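Local coordinates for protein CaaX farnesyltransferase beta subunit Ram1 (Aspergillus fumigatus, PDB 4L9P) that is the zinc-binding beta subunit of a heterodimeric enzyme that probably transfers a farnesyl group from farnesyl diphosphate to a cysteine near the C terminus of target proteins, at residues 239-244 and 255-260; 297-302 and 307-312; 317-322 and 334-339. One frame throughout, in Å; residues are numbered along the deposited sequence.

Contact 1: 239-244 and 255-260; sequences GGFTVC and YCAMVV. With FII ([(3,7,11-trimethyl-dodeca-2,6,10-trienyloxycarbamoyl)-methyl]-phosphonic acid), chain Q.
Ala257 lays its single methyl over one face of the Phe241 ring, a CH-pi contact in which CB stands 4.2 Å from the ring centroid and 19° off the normal. The methyl is displaced toward the rim, so its closest ring atom is CD2 of Phe241, 3.9 Å from Ala257 CB. Met258 comes to the same ring from another quarter. Its sulfur approaches the far end obliquely, with Met258 SD 4.1 Å from Phe241 CZ, and the two side chains cross at about a right angle in a Met-aromatic contact. The methionine can do this because its chain folds at chi2 and chi3 (-51° and -53°), which carries SD round to the ring.

The phenyl ring thus packs the loop between helices 224-234 and 251-263 against the second of them, both helices being members of the alpha-alpha toroid of the prenyltransferase beta subunit; Leu234 and Lys235 also touch it. Its docking side is one flank of helix 251-263, and the other flank looks into the isoprenoid pocket. There Tyr255 meets the end of the bound farnesyl analogue with its ring edge, CD2 lying 3.8 Å from FII C1. Cys256 SG also lies 3.8 Å from FII C1. The Tyr255 hydroxyl is hydrogen-bonded to Tyr204 OH and to Ile497 O, which would hold the ring in place for the ligand tail.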
loop_
_atom_site.group_PDB
_atom_site.type_symbol
_atom_site.label_atom_id
_atom_site.label_comp_id
_atom_site.label_asym_id
_atom_site.label_seq_id
_atom_site.Cartn_x
_atom_site.Cartn_y
_atom_site.Cartn_z
ATOM N N GLY B 239 17.684 -4.199 -6.874
ATOM C CA GLY B 239 16.905 -5.360 -6.487
ATOM C C GLY B 239 15.395 -5.256 -6.669
ATOM O O GLY B 239 14.692 -6.255 -6.737
ATOM N N GLY B 240 14.914 -4.017 -6.756
ATOM C CA GLY B 240 13.497 -3.768 -6.991
ATOM C C GLY B 240 13.104 -3.815 -8.449
ATOM O O GLY B 240 13.890 -4.219 -9.359
ATOM N N PHE B 241 11.880 -3.329 -8.717
ATOM C CA PHE B 241 11.294 -3.358 -10.061
ATOM C C PHE B 241 10.621 -2.020 -10.322
ATOM O O PHE B 241 9.912 -1.465 -9.459
ATOM C CB PHE B 241 10.178 -4.421 -10.132
ATOM C CG PHE B 241 10.686 -5.814 -10.109
ATOM C CD1 PHE B 241 11.006 -6.446 -8.898
ATOM C CD2 PHE B 241 10.870 -6.475 -11.317
ATOM C CE1 PHE B 241 11.493 -7.789 -8.924
ATOM C CE2 PHE B 241 11.397 -7.810 -11.346
ATOM C CZ PHE B 241 11.706 -8.454 -10.152
ATOM N N THR B 242 10.803 -1.499 -11.531
ATOM C CA THR B 242 9.932 -0.422 -11.990
ATOM C C THR B 242 8.593 -0.969 -12.403
ATOM O O THR B 242 8.447 -2.183 -12.614
ATOM C CB THR B 242 10.592 0.321 -13.205
ATOM O OG1 THR B 242 11.037 -0.643 -14.193
ATOM C CG2 THR B 242 11.799 1.155 -12.726
ATOM N N VAL B 243 7.589 -0.088 -12.505
ATOM C CA VAL B 243 6.244 -0.564 -12.809
ATOM C C VAL B 243 6.009 -0.676 -14.312
ATOM O O VAL B 243 5.083 -1.360 -14.771
ATOM C CB VAL B 243 5.157 0.324 -12.162
ATOM C CG1 VAL B 243 5.309 0.236 -10.594
ATOM C CG2 VAL B 243 5.278 1.812 -12.637
ATOM N N CYS B 244 6.871 -0.021 -15.082
ATOM C CA CYS B 244 6.824 -0.105 -16.534
ATOM C C CYS B 244 8.167 0.414 -17.008
ATOM O O CYS B 244 8.943 1.009 -16.191
ATOM C CB CYS B 244 5.648 0.716 -17.138
ATOM S SG CYS B 244 5.708 2.458 -16.865
ATOM N N TYR B 255 5.863 -6.280 -5.782
ATOM C CA TYR B 255 4.790 -7.211 -5.454
ATOM C C TYR B 255 4.014 -7.633 -6.704
ATOM O O TYR B 255 3.761 -8.850 -6.935
ATOM C CB TYR B 255 3.834 -6.513 -4.467
ATOM C CG TYR B 255 2.535 -7.232 -4.292
ATOM C CD1 TYR B 255 2.449 -8.454 -3.605
ATOM C CD2 TYR B 255 1.376 -6.681 -4.826
ATOM C CE1 TYR B 255 1.230 -9.119 -3.508
ATOM C CE2 TYR B 255 0.166 -7.316 -4.726
ATOM C CZ TYR B 255 0.087 -8.551 -4.074
ATOM O OH TYR B 255 -1.141 -9.194 -4.019
ATOM N N CYS B 256 3.617 -6.677 -7.562
ATOM C CA CYS B 256 2.845 -7.068 -8.741
ATOM C C CYS B 256 3.665 -7.931 -9.708
ATOM O O CYS B 256 3.126 -8.914 -10.240
ATOM C CB CYS B 256 2.359 -5.835 -9.493
ATOM S SG CYS B 256 1.101 -4.850 -8.596
ATOM N N ALA B 257 4.949 -7.585 -9.912
ATOM C CA ALA B 257 5.768 -8.395 -10.799
ATOM C C ALA B 257 5.901 -9.810 -10.257
ATOM O O ALA B 257 5.834 -10.798 -11.024
ATOM C CB ALA B 257 7.162 -7.761 -10.954
ATOM N N MET B 258 6.147 -9.934 -8.951
ATOM C CA MET B 258 6.370 -11.280 -8.410
ATOM C C MET B 258 5.116 -12.124 -8.313
ATOM O O MET B 258 5.204 -13.350 -8.451
ATOM C CB MET B 258 7.093 -11.209 -7.080
ATOM C CG MET B 258 8.539 -10.708 -7.258
ATOM S SD MET B 258 9.568 -11.602 -8.555
ATOM C CE MET B 258 9.385 -13.292 -8.068
ATOM N N VAL B 259 3.963 -11.507 -8.138
ATOM C CA VAL B 259 2.711 -12.282 -8.203
ATOM C C VAL B 259 2.496 -12.773 -9.611
ATOM O O VAL B 259 2.114 -13.948 -9.794
ATOM C CB VAL B 259 1.528 -11.408 -7.756
ATOM C CG1 VAL B 259 0.203 -12.031 -8.225
ATOM C CG2 VAL B 259 1.553 -11.276 -6.233
ATOM N N VAL B 260 2.677 -11.926 -10.634
ATOM C CA VAL B 260 2.556 -12.418 -12.025
ATOM C C VAL B 260 3.560 -13.550 -12.293
ATOM O O VAL B 260 3.211 -14.588 -12.884
ATOM C CB VAL B 260 2.783 -11.298 -13.001
ATOM C CG1 VAL B 260 2.912 -11.782 -14.476
ATOM C CG2 VAL B 260 1.599 -10.275 -12.877
HETATM C C1 FII Q . -0.937 -3.734 -5.621
HETATM C C2 FII Q . -1.062 -2.236 -5.529
HETATM C C6 FII Q . -1.042 -1.518 -6.811
HETATM C C10 FII Q . -0.799 -1.601 -4.226
HETATM C C11 FII Q . -0.798 -0.089 -4.001
HETATM C C12 FII Q . -2.177 0.286 -3.383
HETATM C C15 FII Q . -2.277 1.624 -2.656
HETATM C C18 FII Q . -3.605 2.041 -2.036
HETATM C C22 FII Q . -1.210 2.618 -2.990
HETATM C C23 FII Q . -1.097 3.773 -2.007
HETATM C C24 FII Q . -0.215 4.848 -2.516
HETATM C C27 FII Q . -0.464 6.126 -1.781
HETATM C C30 FII Q . 0.383 6.326 -0.536
HETATM C C34 FII Q . -0.926 7.250 -2.630
HETATM C C35 FII Q . -0.965 8.681 -2.138
HETATM O O36 FII Q . -2.297 9.150 -2.045
HETATM N N42 FII Q . -3.140 8.402 -1.268
HETATM C C43 FII Q . -3.337 8.963 0.002
HETATM O O44 FII Q . -2.783 9.991 0.421
HETATM C C45 FII Q . -4.339 8.186 0.843
HETATM P P46 FII Q . -3.978 8.216 2.675
HETATM O O49 FII Q . -2.533 7.913 2.809
HETATM O O50 FII Q . -4.417 9.543 3.211
HETATM O O51 FII Q . -4.874 7.070 3.189
#

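Contact 2: 297-302 and 307-312; sequences TYEGGI and GSEAHG. With FII ([(3,7,11-trimethyl-dodeca-2,6,10-trienyloxycarbamoyl)-methyl]-phosphonic acid), chain Q.
Ala310 presses its methyl into the bend of 297-302, with CB 3.6 Å from Gly301 C and also 3.6 Å from Thr297 OG1. Next to it the backbone supplies one nearly straight bond across the contact: His311 N donates to Ile302 O (2.9 Å, 168°), reaching the oxygen from above the carbonyl plane. Thr297 CG2 packs against Ser308 O, two residues before Ala310 along the extended chain.

Two waters complete the join. One molecule takes a hydrogen from Thr297 OG1 and from Ala310 N and gives one to Glu299 OE2, 2.7 Å away; a second donates both to Glu299 OE2 and to Ala310 O. OE2 therefore accepts from both waters and from Asn197 of the alpha subunit, and OE1 is held by Thr360. That asparagine also binds Glu309, whose OE1 forms a salt bridge with Arg359 and a hydrogen bond with Ser198 of the alpha subunit; these partners probably offset the nearness of two like charges.

Thr297 to Gly300 form a type I beta turn, and Thr297 OG1 also accepts from Glu299 N in an ST turn, which sets the hydroxyl for its water. At the other end, His311 has CG anti to its backbone N (chi1 -164°), which brings its ring to the ligand. Its NE2 donates to phosphonate O49 of FII at 2.8 Å, while FII C30 lies over one ring face and ND1 caps Ala313 N. This is the N-cap of helix 312-323, at the diphosphate-analogue end of the farnesyltransferase active site, the side chain of His311 being about 8 Å from the zinc ion.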
loop_
_atom_site.group_PDB
_atom_site.type_symbol
_atom_site.label_atom_id
_atom_site.label_comp_id
_atom_site.label_asym_id
_atom_site.label_seq_id
_atom_site.Cartn_x
_atom_site.Cartn_y
_atom_site.Cartn_z
ATOM N N THR B 297 10.842 1.731 7.720
ATOM C CA THR B 297 11.172 3.023 8.237
ATOM C C THR B 297 11.368 2.974 9.741
ATOM O O THR B 297 11.074 1.962 10.407
ATOM C CB THR B 297 10.092 4.084 7.951
ATOM O OG1 THR B 297 9.016 4.013 8.901
ATOM C CG2 THR B 297 9.505 3.911 6.547
ATOM N N TYR B 298 11.836 4.090 10.276
ATOM C CA TYR B 298 12.031 4.203 11.739
ATOM C C TYR B 298 10.704 3.958 12.506
ATOM O O TYR B 298 10.764 3.693 13.728
ATOM C CB TYR B 298 12.640 5.569 12.142
ATOM C CG TYR B 298 11.629 6.704 11.912
ATOM C CD1 TYR B 298 11.482 7.310 10.622
ATOM C CD2 TYR B 298 10.793 7.151 12.982
ATOM C CE1 TYR B 298 10.526 8.264 10.427
ATOM C CE2 TYR B 298 9.855 8.152 12.791
ATOM C CZ TYR B 298 9.701 8.678 11.497
ATOM O OH TYR B 298 8.769 9.676 11.262
ATOM N N GLU B 299 9.543 4.160 11.840
ATOM C CA GLU B 299 8.295 3.927 12.546
ATOM C C GLU B 299 7.963 2.439 12.682
ATOM O O GLU B 299 7.112 2.093 13.521
ATOM C CB GLU B 299 7.113 4.515 11.764
ATOM C CG GLU B 299 7.113 6.028 11.695
ATOM C CD GLU B 299 5.738 6.454 11.149
ATOM O OE1 GLU B 299 4.754 6.407 11.920
ATOM O OE2 GLU B 299 5.634 6.840 9.952
ATOM N N GLY B 300 8.615 1.590 11.890
ATOM C CA GLY B 300 8.383 0.137 11.913
ATOM C C GLY B 300 7.638 -0.303 10.666
ATOM O O GLY B 300 7.780 -1.450 10.252
ATOM N N GLY B 301 6.795 0.573 10.082
ATOM C CA GLY B 301 6.100 0.261 8.862
ATOM C C GLY B 301 7.016 0.291 7.666
ATOM O O GLY B 301 8.245 0.472 7.817
ATOM N N ILE B 302 6.449 0.221 6.479
ATOM C CA ILE B 302 7.218 0.021 5.242
ATOM C C ILE B 302 6.707 1.048 4.255
ATOM O O ILE B 302 5.469 1.217 4.095
ATOM C CB ILE B 302 7.016 -1.419 4.745
ATOM C CG1 ILE B 302 7.570 -2.391 5.800
ATOM C CG2 ILE B 302 7.769 -1.582 3.381
ATOM C CD1 ILE B 302 7.001 -3.857 5.625
ATOM N N GLY B 307 13.183 5.496 2.342
ATOM C CA GLY B 307 13.103 6.828 2.940
ATOM C C GLY B 307 11.743 7.477 2.892
ATOM O O GLY B 307 11.568 8.507 3.557
ATOM N N SER B 308 10.810 6.952 2.087
ATOM C CA SER B 308 9.466 7.539 2.107
ATOM C C SER B 308 8.712 7.157 3.381
ATOM O O SER B 308 9.259 6.460 4.262
ATOM C CB SER B 308 8.733 7.130 0.831
ATOM O OG SER B 308 9.253 7.895 -0.277
ATOM N N GLU B 309 7.467 7.608 3.499
ATOM C CA GLU B 309 6.748 7.428 4.764
ATOM C C GLU B 309 6.097 6.039 4.844
ATOM O O GLU B 309 5.543 5.495 3.856
ATOM C CB GLU B 309 5.684 8.518 4.817
ATOM C CG GLU B 309 4.816 8.483 6.100
ATOM C CD GLU B 309 3.771 9.609 6.067
ATOM O OE1 GLU B 309 3.553 10.260 4.999
ATOM O OE2 GLU B 309 3.124 9.815 7.106
ATOM N N ALA B 310 6.195 5.440 6.049
ATOM C CA ALA B 310 5.542 4.111 6.216
ATOM C C ALA B 310 4.074 4.168 5.846
ATOM O O ALA B 310 3.355 5.111 6.287
ATOM C CB ALA B 310 5.685 3.659 7.670
ATOM N N HIS B 311 3.583 3.174 5.090
ATOM C CA HIS B 311 2.183 3.230 4.655
ATOM C C HIS B 311 1.654 1.812 4.560
ATOM O O HIS B 311 2.297 0.928 4.003
ATOM C CB HIS B 311 2.100 3.911 3.265
ATOM C CG HIS B 311 0.718 4.355 2.923
ATOM N ND1 HIS B 311 -0.280 3.460 2.553
ATOM C CD2 HIS B 311 0.160 5.576 2.932
ATOM C CE1 HIS B 311 -1.409 4.144 2.379
ATOM N NE2 HIS B 311 -1.158 5.437 2.599
ATOM N N GLY B 312 0.415 1.601 5.000
ATOM C CA GLY B 312 -0.170 0.244 4.989
ATOM C C GLY B 312 -0.229 -0.354 3.592
ATOM O O GLY B 312 -0.072 -1.588 3.477
HETATM C C1 FII Q . -0.937 -3.734 -5.621
HETATM C C2 FII Q . -1.062 -2.236 -5.529
HETATM C C6 FII Q . -1.042 -1.518 -6.811
HETATM C C10 FII Q . -0.799 -1.601 -4.226
HETATM C C11 FII Q . -0.798 -0.089 -4.001
HETATM C C12 FII Q . -2.177 0.286 -3.383
HETATM C C15 FII Q . -2.277 1.624 -2.656
HETATM C C18 FII Q . -3.605 2.041 -2.036
HETATM C C22 FII Q . -1.210 2.618 -2.990
HETATM C C23 FII Q . -1.097 3.773 -2.007
HETATM C C24 FII Q . -0.215 4.848 -2.516
HETATM C C27 FII Q . -0.464 6.126 -1.781
HETATM C C30 FII Q . 0.383 6.326 -0.536
HETATM C C34 FII Q . -0.926 7.250 -2.630
HETATM C C35 FII Q . -0.965 8.681 -2.138
HETATM O O36 FII Q . -2.297 9.150 -2.045
HETATM N N42 FII Q . -3.140 8.402 -1.268
HETATM C C43 FII Q . -3.337 8.963 0.002
HETATM O O44 FII Q . -2.783 9.991 0.421
HETATM C C45 FII Q . -4.339 8.186 0.843
HETATM P P46 FII Q . -3.978 8.216 2.675
HETATM O O49 FII Q . -2.533 7.913 2.809
HETATM O O50 FII Q . -4.417 9.543 3.211
HETATM O O51 FII Q . -4.874 7.070 3.189
HETATM O O HOH W 1 7.673 6.460 8.256
HETATM O O HOH W 2 3.056 5.850 9.021
#

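Contact 3: 317-322 and 334-339; sequences CALACL and RYMNIA
Leu322 overlaps the side chain of Met336, its CD1 branch resting 3.9 Å from Met336 CG and 4.1 Å from the terminal methyl, Met336 CE. The two chains run obliquely to one another. Met336 bends at chi2 (-70°) and is extended beyond it, which runs its end alongside the leucine and lets both CG and CE bear on a single methyl. The other branch of Leu322 serves a different partner: CD2 sits 4.2 Å from Tyr335 CB and meets the tyrosine ring at a slant. One leucine therefore straddles two successive residues, a methyl for each. Leu319, one helical turn earlier, adds a looser touch, with CD2 4.4 Å from Met336 CG.

The contact is apolar packing between helix 312-323 and the link that joins helix 328-335 to helix 338-346, within the alpha-alpha toroid of the beta subunit. Met336 is where the chain leaves helical geometry, and Asn337 then N-caps the next helix, its OD1 accepting a weak bond from Ala339 N at 3.1 Å. The backbone of this link also faces the alpha subunit, where Lys230 of that chain hydrogen-bonds Tyr335 O. Outward from the leucine, the ring of Tyr335 has the aliphatic part of Arg334 over one face, with Arg334 CG 3.7 Å above the plane. Leu322 is also touched by Val331, Pro289 and Leu292, while Ile302 packs on both Leu319 and Met336.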
loop_
_atom_site.group_PDB
_atom_site.type_symbol
_atom_site.label_atom_id
_atom_site.label_comp_id
_atom_site.label_asym_id
_atom_site.label_seq_id
_atom_site.Cartn_x
_atom_site.Cartn_y
_atom_site.Cartn_z
ATOM N N CYS B 317 2.246 -4.744 0.217
ATOM C CA CYS B 317 3.029 -5.204 -0.950
ATOM C C CYS B 317 4.354 -5.858 -0.539
ATOM O O CYS B 317 4.751 -6.890 -1.092
ATOM C CB CYS B 317 3.356 -3.979 -1.838
ATOM S SG CYS B 317 1.910 -3.318 -2.729
ATOM N N ALA B 318 5.072 -5.227 0.389
ATOM C CA ALA B 318 6.371 -5.747 0.814
ATOM C C ALA B 318 6.252 -7.076 1.565
ATOM O O ALA B 318 7.035 -7.984 1.305
ATOM C CB ALA B 318 7.126 -4.716 1.688
ATOM N N LEU B 319 5.308 -7.160 2.508
ATOM C CA LEU B 319 5.202 -8.393 3.310
ATOM C C LEU B 319 4.685 -9.531 2.434
ATOM O O LEU B 319 5.182 -10.664 2.547
ATOM C CB LEU B 319 4.238 -8.181 4.470
ATOM C CG LEU B 319 4.800 -7.234 5.557
ATOM C CD1 LEU B 319 3.686 -6.808 6.525
ATOM C CD2 LEU B 319 6.002 -7.916 6.287
ATOM N N ALA B 320 3.715 -9.258 1.549
ATOM C CA ALA B 320 3.218 -10.307 0.674
ATOM C C ALA B 320 4.350 -10.740 -0.269
ATOM O O ALA B 320 4.532 -11.933 -0.525
ATOM C CB ALA B 320 1.990 -9.801 -0.155
ATOM N N CYS B 321 5.128 -9.780 -0.802
ATOM C CA CYS B 321 6.249 -10.158 -1.668
ATOM C C CYS B 321 7.265 -11.007 -0.888
ATOM O O CYS B 321 7.769 -12.002 -1.440
ATOM C CB CYS B 321 6.911 -8.864 -2.214
ATOM S SG CYS B 321 8.033 -9.235 -3.569
ATOM N N LEU B 322 7.572 -10.648 0.377
ATOM C CA LEU B 322 8.529 -11.472 1.170
ATOM C C LEU B 322 8.005 -12.898 1.318
ATOM O O LEU B 322 8.788 -13.853 1.220
ATOM C CB LEU B 322 8.750 -10.888 2.576
ATOM C CG LEU B 322 9.664 -9.663 2.582
ATOM C CD1 LEU B 322 9.676 -9.120 4.008
ATOM C CD2 LEU B 322 11.103 -9.948 2.129
ATOM N N ARG B 334 13.819 -12.105 9.148
ATOM C CA ARG B 334 15.169 -11.883 8.683
ATOM C C ARG B 334 15.272 -10.490 8.083
ATOM O O ARG B 334 16.296 -9.797 8.304
ATOM C CB ARG B 334 15.519 -12.902 7.635
ATOM C CG ARG B 334 16.915 -12.614 7.022
ATOM C CD ARG B 334 17.481 -13.766 6.212
ATOM N NE ARG B 334 18.777 -13.354 5.639
ATOM C CZ ARG B 334 19.478 -14.081 4.776
ATOM N NH1 ARG B 334 18.998 -15.255 4.388
ATOM N NH2 ARG B 334 20.644 -13.628 4.280
ATOM N N TYR B 335 14.256 -10.048 7.316
ATOM C CA TYR B 335 14.397 -8.807 6.536
ATOM C C TYR B 335 13.663 -7.613 7.162
ATOM O O TYR B 335 13.907 -6.478 6.750
ATOM C CB TYR B 335 13.948 -9.044 5.068
ATOM C CG TYR B 335 14.907 -9.986 4.372
ATOM C CD1 TYR B 335 16.173 -9.560 3.952
ATOM C CD2 TYR B 335 14.570 -11.336 4.197
ATOM C CE1 TYR B 335 17.071 -10.464 3.379
ATOM C CE2 TYR B 335 15.443 -12.254 3.597
ATOM C CZ TYR B 335 16.684 -11.790 3.201
ATOM O OH TYR B 335 17.569 -12.667 2.613
ATOM N N MET B 336 12.762 -7.852 8.109
ATOM C CA MET B 336 12.090 -6.767 8.795
ATOM C C MET B 336 12.330 -6.874 10.278
ATOM O O MET B 336 12.425 -7.982 10.833
ATOM C CB MET B 336 10.555 -6.863 8.565
ATOM C CG MET B 336 10.202 -6.722 7.079
ATOM S SD MET B 336 10.522 -4.964 6.560
ATOM C CE MET B 336 10.404 -5.176 4.788
ATOM N N ASN B 337 12.405 -5.713 10.928
ATOM C CA ASN B 337 12.425 -5.653 12.385
ATOM C C ASN B 337 10.963 -5.833 12.847
ATOM O O ASN B 337 10.168 -4.897 12.762
ATOM C CB ASN B 337 12.989 -4.305 12.862
ATOM C CG ASN B 337 13.120 -4.269 14.369
ATOM O OD1 ASN B 337 12.684 -5.180 15.026
ATOM N ND2 ASN B 337 13.729 -3.222 14.915
ATOM N N ILE B 338 10.591 -7.025 13.315
ATOM C CA ILE B 338 9.220 -7.266 13.726
ATOM C C ILE B 338 8.873 -6.470 14.992
ATOM O O ILE B 338 7.714 -6.083 15.178
ATOM C CB ILE B 338 8.910 -8.804 13.817
ATOM C CG1 ILE B 338 8.958 -9.385 12.396
ATOM C CG2 ILE B 338 7.527 -9.038 14.393
ATOM C CD1 ILE B 338 8.849 -10.887 12.291
ATOM N N ALA B 339 9.869 -6.164 15.830
ATOM C CA ALA B 339 9.611 -5.382 17.048
ATOM C C ALA B 339 9.064 -3.999 16.842
ATOM O O ALA B 339 8.389 -3.458 17.727
ATOM C CB ALA B 339 10.939 -5.248 17.864
#

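Followed from the N terminus, the three contacts come in series, none enclosing or crossing another. Contact 1 closes the loop leading into helix 251-263; contact 2 folds the loop between helices 288-293 and 312-323 back on itself; contact 3 brings the link after helix 328-335 against helix 312-323, which starts where contact 2 ends. Contacts 1 and 3 meet where Tyr255 CE1 lies 3.5 Å from Ala320 CB, packing two helices of the toroid together. Contacts 2 and 3 meet through Ile302, whose CG2 is 3.6 Å from Ala318 CB. Contacts 1 and 2, about 10 Å apart at their nearest atoms, share the ligand FII at different ends, and Cys317 of contact 3 touches it too.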